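Long-range contact in beta-phenylalanine aminotransferase (Variovorax paradoxus, PDB 4AO9), which probably transfers the amino group of beta-phenylalanine to a keto acid, using pyridoxal-5'-phosphate as cofactor: residues Thr167-His180 and His217-Gln230. Numbering follows the deposited sequence.
With PLP (pyridoxal-5'-phosphate), chain C.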
loop_
_atom_site.group_PDB
_atom_site.type_symbol
_atom_site.label_atom_id
_atom_site.label_comp_id
_atom_site.label_asym_id
_atom_site.label_seq_id
_atom_site.Cartn_x
_atom_site.Cartn_y
_atom_site.Cartn_z
ATOM N N THR A 167 1.153 -16.547 18.118
ATOM C CA THR A 167 0.309 -17.310 19.040
ATOM C C THR A 167 0.000 -18.729 18.578
ATOM O O THR A 167 -0.377 -19.570 19.404
ATOM C CB THR A 167 -1.049 -16.622 19.280
ATOM O OG1 THR A 167 -1.786 -16.541 18.043
ATOM C CG2 THR A 167 -0.858 -15.224 19.897
ATOM N N GLY A 168 0.114 -18.997 17.276
ATOM C CA GLY A 168 -0.320 -20.288 16.731
ATOM C C GLY A 168 -1.829 -20.475 16.788
ATOM O O GLY A 168 -2.321 -21.615 16.844
ATOM N N ARG A 169 -2.561 -19.365 16.792
ATOM C CA ARG A 169 -4.030 -19.394 16.846
ATOM C C ARG A 169 -4.599 -18.676 15.631
ATOM O O ARG A 169 -3.870 -17.975 14.930
ATOM C CB ARG A 169 -4.555 -18.719 18.121
ATOM C CG ARG A 169 -4.000 -19.302 19.423
ATOM C CD ARG A 169 -4.380 -18.404 20.571
ATOM N NE ARG A 169 -3.886 -18.917 21.846
ATOM C CZ ARG A 169 -4.258 -18.435 23.023
ATOM N NH1 ARG A 169 -5.127 -17.428 23.091
ATOM N NH2 ARG A 169 -3.779 -18.985 24.134
ATOM N N ARG A 170 -5.898 -18.831 15.396
ATOM C CA ARG A 170 -6.502 -18.301 14.154
ATOM C C ARG A 170 -7.598 -17.255 14.311
ATOM O O ARG A 170 -7.874 -16.516 13.374
ATOM C CB ARG A 170 -7.099 -19.439 13.315
ATOM C CG ARG A 170 -6.206 -20.646 13.121
ATOM C CD ARG A 170 -4.975 -20.294 12.346
ATOM N NE ARG A 170 -5.301 -19.810 11.008
ATOM C CZ ARG A 170 -4.443 -19.184 10.212
ATOM N NH1 ARG A 170 -3.195 -18.954 10.613
ATOM N NH2 ARG A 170 -4.833 -18.793 9.007
ATOM N N LYS A 171 -8.259 -17.213 15.464
ATOM C CA LYS A 171 -9.435 -16.364 15.595
ATOM C C LYS A 171 -9.052 -14.935 15.948
ATOM O O LYS A 171 -8.172 -14.698 16.777
ATOM C CB LYS A 171 -10.402 -16.953 16.618
ATOM C CG LYS A 171 -11.779 -16.329 16.552
ATOM C CD LYS A 171 -12.773 -16.989 17.501
ATOM C CE LYS A 171 -13.087 -18.438 17.124
ATOM N NZ LYS A 171 -13.841 -18.593 15.833
ATOM N N ILE A 172 -9.714 -13.977 15.307
ATOM C CA ILE A 172 -9.412 -12.561 15.481
ATOM C C ILE A 172 -10.663 -11.846 15.984
ATOM O O ILE A 172 -11.704 -11.893 15.337
ATOM C CB ILE A 172 -8.969 -11.929 14.152
ATOM C CG1 ILE A 172 -7.712 -12.633 13.629
ATOM C CG2 ILE A 172 -8.747 -10.409 14.331
ATOM C CD1 ILE A 172 -7.359 -12.254 12.193
ATOM N N VAL A 173 -10.575 -11.216 17.156
ATOM C CA VAL A 173 -11.673 -10.401 17.670
ATOM C C VAL A 173 -11.554 -8.974 17.159
ATOM O O VAL A 173 -10.510 -8.335 17.289
ATOM C CB VAL A 173 -11.705 -10.429 19.217
ATOM C CG1 VAL A 173 -12.722 -9.427 19.763
ATOM C CG2 VAL A 173 -12.027 -11.830 19.713
ATOM N N VAL A 174 -12.636 -8.508 16.543
ATOM C CA VAL A 174 -12.776 -7.123 16.091
ATOM C C VAL A 174 -14.132 -6.603 16.560
ATOM O O VAL A 174 -14.925 -7.351 17.162
ATOM C CB VAL A 174 -12.676 -7.008 14.545
ATOM C CG1 VAL A 174 -11.237 -7.293 14.084
ATOM C CG2 VAL A 174 -13.693 -7.929 13.845
ATOM N N PHE A 175 -14.407 -5.333 16.289
ATOM C CA PHE A 175 -15.629 -4.716 16.799
ATOM C C PHE A 175 -16.505 -4.132 15.730
ATOM O O PHE A 175 -16.018 -3.656 14.701
ATOM C CB PHE A 175 -15.302 -3.735 17.934
ATOM C CG PHE A 175 -14.626 -4.426 19.062
ATOM C CD1 PHE A 175 -13.244 -4.613 19.043
ATOM C CD2 PHE A 175 -15.369 -5.033 20.063
ATOM C CE1 PHE A 175 -12.615 -5.361 20.041
ATOM C CE2 PHE A 175 -14.751 -5.765 21.067
ATOM C CZ PHE A 175 -13.370 -5.937 21.052
ATOM N N SER A 176 -17.815 -4.220 15.971
ATOM C CA SER A 176 -18.815 -3.667 15.066
ATOM C C SER A 176 -18.474 -2.214 14.764
ATOM O O SER A 176 -18.121 -1.454 15.672
ATOM C CB SER A 176 -20.205 -3.768 15.709
ATOM O OG SER A 176 -20.274 -3.017 16.911
ATOM N N GLY A 177 -18.553 -1.842 13.490
ATOM C CA GLY A 177 -18.184 -0.495 13.062
ATOM C C GLY A 177 -16.692 -0.275 12.865
ATOM O O GLY A 177 -16.282 0.780 12.391
ATOM N N GLY A 178 -15.889 -1.278 13.213
ATOM C CA GLY A 178 -14.445 -1.186 13.092
ATOM C C GLY A 178 -13.991 -0.978 11.664
ATOM O O GLY A 178 -14.519 -1.595 10.730
ATOM N N TYR A 179 -13.029 -0.079 11.499
ATOM C CA TYR A 179 -12.422 0.156 10.196
ATOM C C TYR A 179 -10.914 0.088 10.305
ATOM O O TYR A 179 -10.286 0.900 11.009
ATOM C CB TYR A 179 -12.848 1.491 9.567
ATOM C CG TYR A 179 -12.208 1.691 8.215
ATOM C CD1 TYR A 179 -12.690 1.016 7.092
ATOM C CD2 TYR A 179 -11.078 2.488 8.071
ATOM C CE1 TYR A 179 -12.080 1.174 5.843
ATOM C CE2 TYR A 179 -10.459 2.651 6.820
ATOM C CZ TYR A 179 -10.968 1.983 5.721
ATOM O OH TYR A 179 -10.361 2.124 4.492
ATOM N N HIS A 180 -10.335 -0.853 9.558
ATOM C CA HIS A 180 -8.900 -1.111 9.651
ATOM C C HIS A 180 -8.242 -1.109 8.278
ATOM O O HIS A 180 -7.089 -1.519 8.128
ATOM C CB HIS A 180 -8.652 -2.414 10.406
ATOM C CG HIS A 180 -9.309 -2.435 11.751
ATOM N ND1 HIS A 180 -8.881 -1.643 12.795
ATOM C CD2 HIS A 180 -10.380 -3.130 12.216
ATOM C CE1 HIS A 180 -9.654 -1.862 13.850
ATOM N NE2 HIS A 180 -10.565 -2.761 13.525
ATOM N N HIS A 217 -14.048 -18.068 24.174
ATOM C CA HIS A 217 -13.291 -18.573 23.032
ATOM C C HIS A 217 -11.785 -18.479 23.255
ATOM O O HIS A 217 -11.013 -18.537 22.285
ATOM C CB HIS A 217 -13.616 -17.773 21.767
ATOM C CG HIS A 217 -15.053 -17.812 21.356
ATOM N ND1 HIS A 217 -15.982 -16.909 21.826
ATOM C CD2 HIS A 217 -15.707 -18.603 20.472
ATOM C CE1 HIS A 217 -17.153 -17.154 21.267
ATOM N NE2 HIS A 217 -17.017 -18.182 20.448
ATOM N N GLY A 218 -11.366 -18.336 24.514
ATOM C CA GLY A 218 -9.980 -18.012 24.845
ATOM C C GLY A 218 -8.877 -18.684 24.037
ATOM O O GLY A 218 -8.050 -18.001 23.414
ATOM N N PRO A 219 -8.854 -20.027 24.020
ATOM C CA PRO A 219 -7.755 -20.754 23.387
ATOM C C PRO A 219 -7.666 -20.536 21.877
ATOM O O PRO A 219 -6.613 -20.802 21.274
ATOM C CB PRO A 219 -8.083 -22.224 23.691
ATOM C CG PRO A 219 -8.931 -22.164 24.916
ATOM C CD PRO A 219 -9.764 -20.936 24.748
ATOM N N GLU A 220 -8.744 -20.049 21.273
ATOM C CA GLU A 220 -8.754 -19.830 19.826
ATOM C C GLU A 220 -8.305 -18.447 19.406
ATOM O O GLU A 220 -8.014 -18.225 18.219
ATOM C CB GLU A 220 -10.157 -20.063 19.259
ATOM C CG GLU A 220 -10.636 -21.497 19.363
ATOM C CD GLU A 220 -11.980 -21.692 18.682
ATOM O OE1 GLU A 220 -12.995 -21.337 19.291
ATOM O OE2 GLU A 220 -11.990 -22.177 17.530
ATOM N N ILE A 221 -8.268 -17.508 20.351
ATOM C CA ILE A 221 -8.116 -16.094 19.988
ATOM C C ILE A 221 -6.656 -15.676 19.921
ATOM O O ILE A 221 -5.957 -15.660 20.939
ATOM C CB ILE A 221 -8.917 -15.159 20.921
ATOM C CG1 ILE A 221 -10.417 -15.462 20.794
ATOM C CG2 ILE A 221 -8.635 -13.691 20.555
ATOM C CD1 ILE A 221 -11.254 -14.832 21.884
ATOM N N ALA A 222 -6.204 -15.348 18.711
ATOM C CA ALA A 222 -4.840 -14.884 18.492
ATOM C C ALA A 222 -4.694 -13.430 18.895
ATOM O O ALA A 222 -3.650 -13.015 19.412
ATOM C CB ALA A 222 -4.468 -15.032 17.011
ATOM N N VAL A 223 -5.728 -12.643 18.625
ATOM C CA VAL A 223 -5.583 -11.201 18.683
ATOM C C VAL A 223 -6.929 -10.528 18.864
ATOM O O VAL A 223 -7.953 -11.020 18.381
ATOM C CB VAL A 223 -4.797 -10.689 17.426
ATOM C CG1 VAL A 223 -5.473 -11.091 16.158
ATOM C CG2 VAL A 223 -4.555 -9.189 17.486
ATOM N N VAL A 224 -6.913 -9.436 19.628
ATOM C CA VAL A 224 -8.033 -8.507 19.739
ATOM C C VAL A 224 -7.559 -7.225 19.076
ATOM O O VAL A 224 -6.572 -6.647 19.514
ATOM C CB VAL A 224 -8.384 -8.237 21.222
ATOM C CG1 VAL A 224 -9.534 -7.233 21.309
ATOM C CG2 VAL A 224 -8.749 -9.557 21.940
ATOM N N LEU A 225 -8.239 -6.815 18.007
ATOM C CA LEU A 225 -7.849 -5.635 17.221
ATOM C C LEU A 225 -8.914 -4.560 17.377
ATOM O O LEU A 225 -10.105 -4.817 17.147
ATOM C CB LEU A 225 -7.664 -6.020 15.741
ATOM C CG LEU A 225 -7.493 -4.859 14.748
ATOM C CD1 LEU A 225 -6.192 -4.117 14.966
ATOM C CD2 LEU A 225 -7.563 -5.368 13.308
ATOM N N VAL A 226 -8.503 -3.365 17.799
ATOM C CA VAL A 226 -9.470 -2.311 18.106
ATOM C C VAL A 226 -8.889 -0.911 17.907
ATOM O O VAL A 226 -7.698 -0.668 18.159
ATOM C CB VAL A 226 -10.015 -2.490 19.565
ATOM C CG1 VAL A 226 -8.919 -2.205 20.592
ATOM C CG2 VAL A 226 -11.256 -1.616 19.833
ATOM N N GLU A 227 -9.753 0.001 17.466
ATOM C CA GLU A 227 -9.451 1.438 17.472
ATOM C C GLU A 227 -9.777 2.010 18.854
ATOM O O GLU A 227 -10.875 1.786 19.348
ATOM C CB GLU A 227 -10.321 2.159 16.448
ATOM C CG GLU A 227 -10.107 1.716 14.984
ATOM C CD GLU A 227 -11.324 2.045 14.143
ATOM O OE1 GLU A 227 -11.389 3.188 13.626
ATOM O OE2 GLU A 227 -12.222 1.172 14.046
ATOM N N PRO A 228 -8.842 2.749 19.485
ATOM C CA PRO A 228 -9.195 3.330 20.805
ATOM C C PRO A 228 -10.275 4.418 20.716
ATOM O O PRO A 228 -10.913 4.730 21.730
ATOM C CB PRO A 228 -7.876 3.884 21.344
ATOM C CG PRO A 228 -6.804 3.369 20.469
ATOM C CD PRO A 228 -7.398 2.831 19.193
ATOM N N MET A 229 -10.455 4.988 19.521
ATOM C CA MET A 229 -11.642 5.756 19.149
ATOM C C MET A 229 -11.933 5.342 17.723
ATOM O O MET A 229 -11.039 5.422 16.872
ATOM C CB MET A 229 -11.374 7.269 19.194
ATOM C CG MET A 229 -12.556 8.102 18.698
ATOM S SD MET A 229 -12.148 9.783 18.165
ATOM C CE MET A 229 -11.439 9.436 16.550
ATOM N N GLN A 230 -13.145 4.870 17.448
ATOM C CA GLN A 230 -13.474 4.505 16.066
ATOM C C GLN A 230 -13.567 5.752 15.208
ATOM O O GLN A 230 -14.193 6.746 15.588
ATOM C CB GLN A 230 -14.757 3.702 15.985
ATOM C CG GLN A 230 -14.594 2.281 16.482
ATOM C CD GLN A 230 -15.818 1.435 16.222
ATOM O OE1 GLN A 230 -16.928 1.942 16.022
ATOM N NE2 GLN A 230 -15.629 0.131 16.232
HETATM N N1 PLP C . -7.237 2.142 10.204
HETATM C C2 PLP C . -7.763 3.322 10.527
HETATM C C2A PLP C . -8.274 3.491 11.959
HETATM C C3 PLP C . -7.820 4.353 9.584
HETATM O O3 PLP C . -8.309 5.446 9.925
HETATM C C4 PLP C . -7.336 4.178 8.277
HETATM C C4A PLP C . -7.353 5.287 7.206
HETATM C C5 PLP C . -6.822 2.895 7.982
HETATM C C6 PLP C . -6.789 1.908 8.967
HETATM C C5A PLP C . -6.280 2.555 6.581
HETATM O O4P PLP C . -5.169 3.233 6.167
HETATM P P PLP C . -4.910 3.324 4.580
HETATM O O1P PLP C . -6.099 4.155 3.963
HETATM O O2P PLP C . -4.907 1.874 3.979
HETATM O O3P PLP C . -3.566 3.954 4.434
HETATM O O HOH W 1 -7.458 -20.987 16.524
HETATM O O HOH W 2 -14.209 -21.421 15.847
HETATM O O HOH W 3 -12.156 -3.545 15.656
HETATM O O HOH W 4 -19.339 0.886 16.705
HETATM O O HOH W 5 -14.469 2.964 12.629
#
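Strands 171-175 and 221-226 run parallel, their axes approaching to 4.8 Å at 15°; between Lys-171 and Ile-172 a beta bulge at Ala-222 shifts the register by one. Val-173 grips the neighbouring strand twice: its N donates to Val-223 O, and its O receives Leu-225 N almost straight (2.8 Å, 177°). At the entry to the pair, Arg-169 stretches an extended chain across the 3-10 segment 218-220; its NH1 reaches Ile-221 O (2.9 Å) in the guanidinium plane, while Pro-219 O lies over one face and NH2 bonds Val-253 O. With an alanine in its place, the carbonyls of Ile-221 and Val-253 would probably lose these donors, and Pro-219 O the guanidinium packed against it. Val-173 CG2 meets Ile-221 CD1 on one side of the sheet, and Ile-172 CG1 packs beside Val-223 CG1 on the other. Phe-175 sets its ring edge against Val-224 CG1 (3.8 Å). Beyond strand 171-175, His-180 returns to the sheet: Leu-225 CG, anti to the backbone N (chi1 170°), carries CD2 over the ring centre (CH-pi), and His-180 ND1 bonds Asp-260 OD2. Water 3 joins His-180 NE2 to Phe-175 N and Leu-225 O. Gln-230 NE2 holds Ser-176 O (3.0 Å). Glu-227 OE2 accepts a hydrogen bond from Tyr-179 N above the carboxylate plane; its OE1 lies 3.5 Å from cofactor C2A. Tyr-179, His-180 and Glu-227 line the pyridoxal-5'-phosphate pocket at the C-terminal ends of parallel strands in the seven-stranded sheet of a fold-type I, class III aminotransferase.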